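Local coordinates for glycoside Hydrolase (Bacteroides uniformis, PDB 5T99), which probably hydrolyses beta-galactosidic linkages in agarose-derived saccharides, as a family 2 glycoside hydrolase of a gut bacterium, at residues V180-V194 / T281-I293. Sequence-based numbering, arbitrary orientation.
Sequences VYIPEHGVYVTTPTV and TDTYFTDFGIRKI. With EDO (1,2-ethanediol), chain J.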
loop_
_atom_site.group_PDB
_atom_site.type_symbol
_atom_site.label_atom_id
_atom_site.label_comp_id
_atom_site.label_asym_id
_atom_site.label_seq_id
_atom_site.Cartn_x
_atom_site.Cartn_y
_atom_site.Cartn_z
ATOM N N VAL A 180 33.721 11.405 -6.172
ATOM C CA VAL A 180 32.839 12.564 -6.130
ATOM C C VAL A 180 31.457 12.122 -6.608
ATOM O O VAL A 180 31.281 11.740 -7.767
ATOM C CB VAL A 180 33.363 13.723 -7.001
ATOM C CG1 VAL A 180 32.525 14.977 -6.784
ATOM C CG2 VAL A 180 34.829 14.012 -6.683
ATOM N N TYR A 181 30.475 12.182 -5.716
ATOM C CA TYR A 181 29.153 11.615 -6.002
ATOM C C TYR A 181 28.054 12.157 -5.093
ATOM O O TYR A 181 28.314 12.728 -4.019
ATOM C CB TYR A 181 29.180 10.083 -5.844
ATOM C CG TYR A 181 29.388 9.653 -4.400
ATOM C CD1 TYR A 181 28.326 9.197 -3.621
ATOM C CD2 TYR A 181 30.644 9.746 -3.801
ATOM C CE1 TYR A 181 28.516 8.825 -2.298
ATOM C CE2 TYR A 181 30.845 9.386 -2.471
ATOM C CZ TYR A 181 29.785 8.923 -1.726
ATOM O OH TYR A 181 30.004 8.571 -0.413
ATOM N N ILE A 182 26.824 11.903 -5.531
ATOM C CA ILE A 182 25.612 12.213 -4.773
ATOM C C ILE A 182 25.302 11.046 -3.812
ATOM O O ILE A 182 25.021 9.947 -4.279
ATOM C CB ILE A 182 24.433 12.468 -5.748
ATOM C CG1 ILE A 182 24.720 13.719 -6.592
ATOM C CG2 ILE A 182 23.116 12.622 -5.005
ATOM C CD1 ILE A 182 23.925 13.780 -7.877
ATOM N N PRO A 183 25.347 11.283 -2.475
ATOM C CA PRO A 183 25.044 10.233 -1.479
ATOM C C PRO A 183 23.558 9.959 -1.394
ATOM O O PRO A 183 22.793 10.567 -2.155
ATOM C CB PRO A 183 25.565 10.825 -0.175
ATOM C CG PRO A 183 25.395 12.296 -0.362
ATOM C CD PRO A 183 25.607 12.577 -1.822
ATOM N N GLU A 184 23.134 9.056 -0.506
ATOM C CA GLU A 184 21.739 8.591 -0.566
ATOM C C GLU A 184 20.770 9.713 -0.237
ATOM O O GLU A 184 21.074 10.581 0.571
ATOM C CB GLU A 184 21.456 7.334 0.276
ATOM C CG GLU A 184 21.686 7.450 1.772
ATOM C CD GLU A 184 20.925 6.398 2.592
ATOM O OE1 GLU A 184 20.223 5.505 2.025
ATOM O OE2 GLU A 184 21.041 6.471 3.828
ATOM N N HIS A 185 19.627 9.692 -0.912
ATOM C CA HIS A 185 18.616 10.742 -0.798
ATOM C C HIS A 185 19.186 12.137 -1.048
ATOM O O HIS A 185 18.752 13.106 -0.442
ATOM C CB HIS A 185 17.946 10.659 0.572
ATOM C CG HIS A 185 17.571 9.262 0.960
ATOM N ND1 HIS A 185 17.732 8.772 2.239
ATOM C CD2 HIS A 185 17.070 8.241 0.222
ATOM C CE1 HIS A 185 17.315 7.519 2.277
ATOM N NE2 HIS A 185 16.919 7.171 1.065
ATOM N N GLY A 186 20.128 12.227 -1.981
ATOM C CA GLY A 186 20.934 13.427 -2.165
ATOM C C GLY A 186 20.402 14.516 -3.084
ATOM O O GLY A 186 21.104 15.509 -3.306
ATOM N N VAL A 187 19.196 14.332 -3.631
ATOM C CA VAL A 187 18.509 15.377 -4.405
ATOM C C VAL A 187 17.103 15.600 -3.847
ATOM O O VAL A 187 16.368 14.654 -3.589
ATOM C CB VAL A 187 18.416 15.026 -5.902
ATOM C CG1 VAL A 187 17.631 16.094 -6.661
ATOM C CG2 VAL A 187 19.804 14.853 -6.498
ATOM N N TYR A 188 16.742 16.867 -3.686
ATOM C CA TYR A 188 15.476 17.269 -3.109
ATOM C C TYR A 188 14.820 18.264 -4.081
ATOM O O TYR A 188 15.307 19.378 -4.241
ATOM C CB TYR A 188 15.756 17.876 -1.721
ATOM C CG TYR A 188 14.599 18.510 -0.983
ATOM C CD1 TYR A 188 13.272 18.079 -1.152
ATOM C CD2 TYR A 188 14.839 19.538 -0.061
ATOM C CE1 TYR A 188 12.232 18.667 -0.430
ATOM C CE2 TYR A 188 13.810 20.123 0.662
ATOM C CZ TYR A 188 12.510 19.692 0.478
ATOM O OH TYR A 188 11.505 20.318 1.200
ATOM N N VAL A 189 13.727 17.836 -4.727
ATOM C CA VAL A 189 13.051 18.576 -5.792
ATOM C C VAL A 189 11.733 19.146 -5.278
ATOM O O VAL A 189 10.875 18.383 -4.821
ATOM C CB VAL A 189 12.733 17.636 -6.976
ATOM C CG1 VAL A 189 12.048 18.395 -8.120
ATOM C CG2 VAL A 189 13.998 16.929 -7.457
ATOM N N THR A 190 11.566 20.467 -5.366
ATOM C CA THR A 190 10.325 21.150 -4.975
ATOM C C THR A 190 9.822 22.020 -6.124
ATOM O O THR A 190 10.544 22.230 -7.104
ATOM C CB THR A 190 10.529 22.001 -3.707
ATOM O OG1 THR A 190 11.631 22.924 -3.878
ATOM C CG2 THR A 190 10.794 21.081 -2.497
ATOM N N THR A 191 8.579 22.496 -6.016
ATOM C CA THR A 191 7.953 23.339 -7.044
ATOM C C THR A 191 7.249 24.539 -6.402
ATOM O O THR A 191 6.019 24.536 -6.211
ATOM C CB THR A 191 6.967 22.554 -7.934
ATOM O OG1 THR A 191 5.966 21.928 -7.130
ATOM C CG2 THR A 191 7.683 21.505 -8.734
ATOM N N PRO A 192 8.022 25.571 -6.047
ATOM C CA PRO A 192 7.453 26.674 -5.255
ATOM C C PRO A 192 6.479 27.598 -5.990
ATOM O O PRO A 192 5.799 28.416 -5.340
ATOM C CB PRO A 192 8.690 27.440 -4.764
ATOM C CG PRO A 192 9.802 27.016 -5.638
ATOM C CD PRO A 192 9.493 25.635 -6.113
ATOM N N THR A 193 6.443 27.497 -7.320
ATOM C CA THR A 193 5.400 28.114 -8.133
ATOM C C THR A 193 4.829 27.060 -9.065
ATOM O O THR A 193 5.588 26.362 -9.738
ATOM C CB THR A 193 5.942 29.288 -8.976
ATOM O OG1 THR A 193 6.464 30.311 -8.120
ATOM C CG2 THR A 193 4.840 29.892 -9.834
ATOM N N VAL A 194 3.500 26.939 -9.085
ATOM C CA VAL A 194 2.794 26.033 -10.009
ATOM C C VAL A 194 1.576 26.751 -10.567
ATOM O O VAL A 194 0.616 27.001 -9.841
ATOM C CB VAL A 194 2.342 24.726 -9.329
ATOM C CG1 VAL A 194 1.541 23.862 -10.304
ATOM C CG2 VAL A 194 3.539 23.958 -8.781
ATOM N N THR A 281 31.514 12.285 -13.181
ATOM C CA THR A 281 31.770 11.428 -12.022
ATOM C C THR A 281 30.562 10.639 -11.520
ATOM O O THR A 281 30.738 9.603 -10.878
ATOM C CB THR A 281 32.320 12.225 -10.836
ATOM O OG1 THR A 281 31.291 13.062 -10.281
ATOM C CG2 THR A 281 33.503 13.068 -11.276
ATOM N N ASP A 282 29.348 11.121 -11.778
ATOM C CA ASP A 282 28.144 10.490 -11.245
ATOM C C ASP A 282 26.886 10.896 -12.004
ATOM O O ASP A 282 26.818 11.991 -12.572
ATOM C CB ASP A 282 27.984 10.855 -9.765
ATOM C CG ASP A 282 26.991 9.963 -9.044
ATOM O OD1 ASP A 282 26.727 8.830 -9.515
ATOM O OD2 ASP A 282 26.467 10.410 -8.009
ATOM N N THR A 283 25.914 9.984 -12.016
ATOM C CA THR A 283 24.612 10.205 -12.628
ATOM C C THR A 283 23.591 9.714 -11.633
ATOM O O THR A 283 23.724 8.611 -11.118
ATOM C CB THR A 283 24.449 9.431 -13.949
ATOM O OG1 THR A 283 25.437 9.861 -14.897
ATOM C CG2 THR A 283 23.065 9.662 -14.554
ATOM N N TYR A 284 22.562 10.523 -11.384
ATOM C CA TYR A 284 21.589 10.263 -10.321
ATOM C C TYR A 284 20.208 10.703 -10.780
ATOM O O TYR A 284 20.009 11.870 -11.134
ATOM C CB TYR A 284 21.996 11.047 -9.079
ATOM C CG TYR A 284 21.228 10.753 -7.805
ATOM C CD1 TYR A 284 21.709 9.822 -6.873
ATOM C CD2 TYR A 284 20.049 11.426 -7.508
ATOM C CE1 TYR A 284 21.033 9.574 -5.686
ATOM C CE2 TYR A 284 19.365 11.182 -6.324
ATOM C CZ TYR A 284 19.862 10.256 -5.415
ATOM O OH TYR A 284 19.182 10.009 -4.244
ATOM N N PHE A 285 19.263 9.768 -10.762
ATOM C CA PHE A 285 17.917 9.999 -11.244
ATOM C C PHE A 285 16.938 10.225 -10.084
ATOM O O PHE A 285 17.076 9.613 -9.020
ATOM C CB PHE A 285 17.466 8.817 -12.099
ATOM C CG PHE A 285 18.176 8.719 -13.423
ATOM C CD1 PHE A 285 17.709 9.435 -14.540
ATOM C CD2 PHE A 285 19.298 7.909 -13.570
ATOM C CE1 PHE A 285 18.343 9.340 -15.769
ATOM C CE2 PHE A 285 19.941 7.811 -14.802
ATOM C CZ PHE A 285 19.468 8.532 -15.900
ATOM N N THR A 286 15.974 11.122 -10.304
ATOM C CA THR A 286 14.886 11.389 -9.360
ATOM C C THR A 286 13.573 11.559 -10.144
ATOM O O THR A 286 13.491 12.363 -11.073
ATOM C CB THR A 286 15.127 12.675 -8.532
ATOM O OG1 THR A 286 16.399 12.626 -7.871
ATOM C CG2 THR A 286 14.022 12.865 -7.477
ATOM N N ASP A 287 12.545 10.806 -9.767
ATOM C CA ASP A 287 11.227 10.988 -10.362
ATOM C C ASP A 287 10.511 12.057 -9.569
ATOM O O ASP A 287 10.668 12.127 -8.342
ATOM C CB ASP A 287 10.442 9.683 -10.355
ATOM C CG ASP A 287 10.956 8.689 -11.385
ATOM O OD1 ASP A 287 11.302 9.098 -12.518
ATOM O OD2 ASP A 287 11.000 7.489 -11.073
ATOM N N PHE A 288 9.769 12.917 -10.265
ATOM C CA PHE A 288 9.017 13.984 -9.603
ATOM C C PHE A 288 7.827 14.442 -10.430
ATOM O O PHE A 288 7.757 14.170 -11.627
ATOM C CB PHE A 288 9.928 15.173 -9.259
ATOM C CG PHE A 288 10.277 16.050 -10.439
ATOM C CD1 PHE A 288 9.490 17.144 -10.768
ATOM C CD2 PHE A 288 11.396 15.780 -11.220
ATOM C CE1 PHE A 288 9.802 17.948 -11.856
ATOM C CE2 PHE A 288 11.716 16.583 -12.307
ATOM C CZ PHE A 288 10.924 17.673 -12.620
ATOM N N GLY A 289 6.903 15.132 -9.763
ATOM C CA GLY A 289 5.738 15.724 -10.389
ATOM C C GLY A 289 5.605 17.198 -10.055
ATOM O O GLY A 289 6.263 17.709 -9.136
ATOM N N ILE A 290 4.738 17.868 -10.812
ATOM C CA ILE A 290 4.504 19.294 -10.676
ATOM C C ILE A 290 3.058 19.536 -10.237
ATOM O O ILE A 290 2.116 19.464 -11.037
ATOM C CB ILE A 290 4.824 20.042 -11.991
ATOM C CG1 ILE A 290 6.268 19.742 -12.423
ATOM C CG2 ILE A 290 4.598 21.540 -11.826
ATOM C CD1 ILE A 290 6.749 20.493 -13.659
ATOM N N ARG A 291 2.899 19.818 -8.950
ATOM C CA ARG A 291 1.603 20.153 -8.375
ATOM C C ARG A 291 1.837 21.007 -7.148
ATOM O O ARG A 291 2.882 20.886 -6.502
ATOM C CB ARG A 291 0.775 18.884 -8.046
ATOM C CG ARG A 291 0.941 18.254 -6.656
ATOM C CD ARG A 291 2.274 17.572 -6.503
ATOM N NE ARG A 291 2.497 17.040 -5.150
ATOM C CZ ARG A 291 3.053 17.704 -4.125
ATOM N NH1 ARG A 291 3.221 17.080 -2.965
ATOM N NH2 ARG A 291 3.444 18.980 -4.231
ATOM N N LYS A 292 0.874 21.877 -6.862
ATOM C CA LYS A 292 0.871 22.664 -5.635
ATOM C C LYS A 292 -0.168 22.100 -4.666
ATOM O O LYS A 292 -1.205 21.545 -5.081
ATOM C CB LYS A 292 0.622 24.162 -5.887
ATOM C CG LYS A 292 -0.717 24.533 -6.512
ATOM C CD LYS A 292 -0.754 26.015 -6.876
ATOM C CE LYS A 292 -2.022 26.417 -7.625
ATOM N NZ LYS A 292 -1.792 27.502 -8.622
ATOM N N ILE A 293 0.149 22.210 -3.379
ATOM C CA ILE A 293 -0.778 21.836 -2.320
ATOM C C ILE A 293 -0.866 22.960 -1.310
ATOM O O ILE A 293 0.059 23.737 -1.128
ATOM C CB ILE A 293 -0.415 20.500 -1.627
ATOM C CG1 ILE A 293 1.019 20.509 -1.084
ATOM C CG2 ILE A 293 -0.647 19.333 -2.582
ATOM C CD1 ILE A 293 1.241 19.521 0.035
HETATM C C1 EDO J . 7.560 17.450 -4.819
HETATM O O1 EDO J . 8.653 17.387 -3.866
HETATM C C2 EDO J . 8.012 17.190 -6.261
HETATM O O2 EDO J . 7.422 15.999 -6.825
HETATM O O HOH W 1 16.769 11.755 -3.782
HETATM O O HOH W 2 5.235 19.393 -7.244
HETATM O O HOH W 3 4.445 21.967 -4.626
#
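Tyr284 fits against Ile182, Val187 and the turn of 183-186. Its CG stands opposite the backbone N (chi1 -171°), which carries the ring across to 182-187. From the start of the side chain, CB meets Ile182 CD1 at 3.6 Å. Over one ring face lies Ile182 CG2, 3.7 Å from the centroid and nearly over the ring centre, a CH-pi contact. CD2 and CE2 touch Val187 CG2, while CE1 nears Pro183 O. At the tip, OH accepts a weak bond from Gly186 N (3.3 Å). Water 1, in the ring plane at the edge, links OH to Val187 O. A leucine in place of Tyr284 would probably leave Gly186 N and water 1 without their hydroxyl partner and strip Ile182 CG2 of its ring face.

Asp282 binds Ile182 N through OD2 at 2.9 Å. The bond is nearly straight (171°) and reaches the carboxylate on its anti side. Thr281 OG1 donates to Val180 O from well above the carbonyl plane.

Farther along, Val189 CG1 sits over a face of Phe288, offset toward the rim. A 1,2-ethanediol, probably from the crystallisation liquor, accepts from Gly289 N. Water 2 bridges Thr191 OG1, Gly289 O and Arg291 N. Arg291 NE hydrogen-bonds Pro407 O. Val194 packs on Ile290, and Lys292 NZ donates a hydrogen bond to Val194 O at 2.7 Å, nearly in line with the C=O bond.

Strand 180-194 pairs with 198-209 and strand 279-288 with 268-276. The two edge strands therefore belong to different sheets, and their short segments 187-191 and 281-288 cross at -31°. Such side-chain packing between two antiparallel sheets is characteristic of a beta sandwich, consistent with the immunoglobulin-like domain of family 2 glycoside hydrolases.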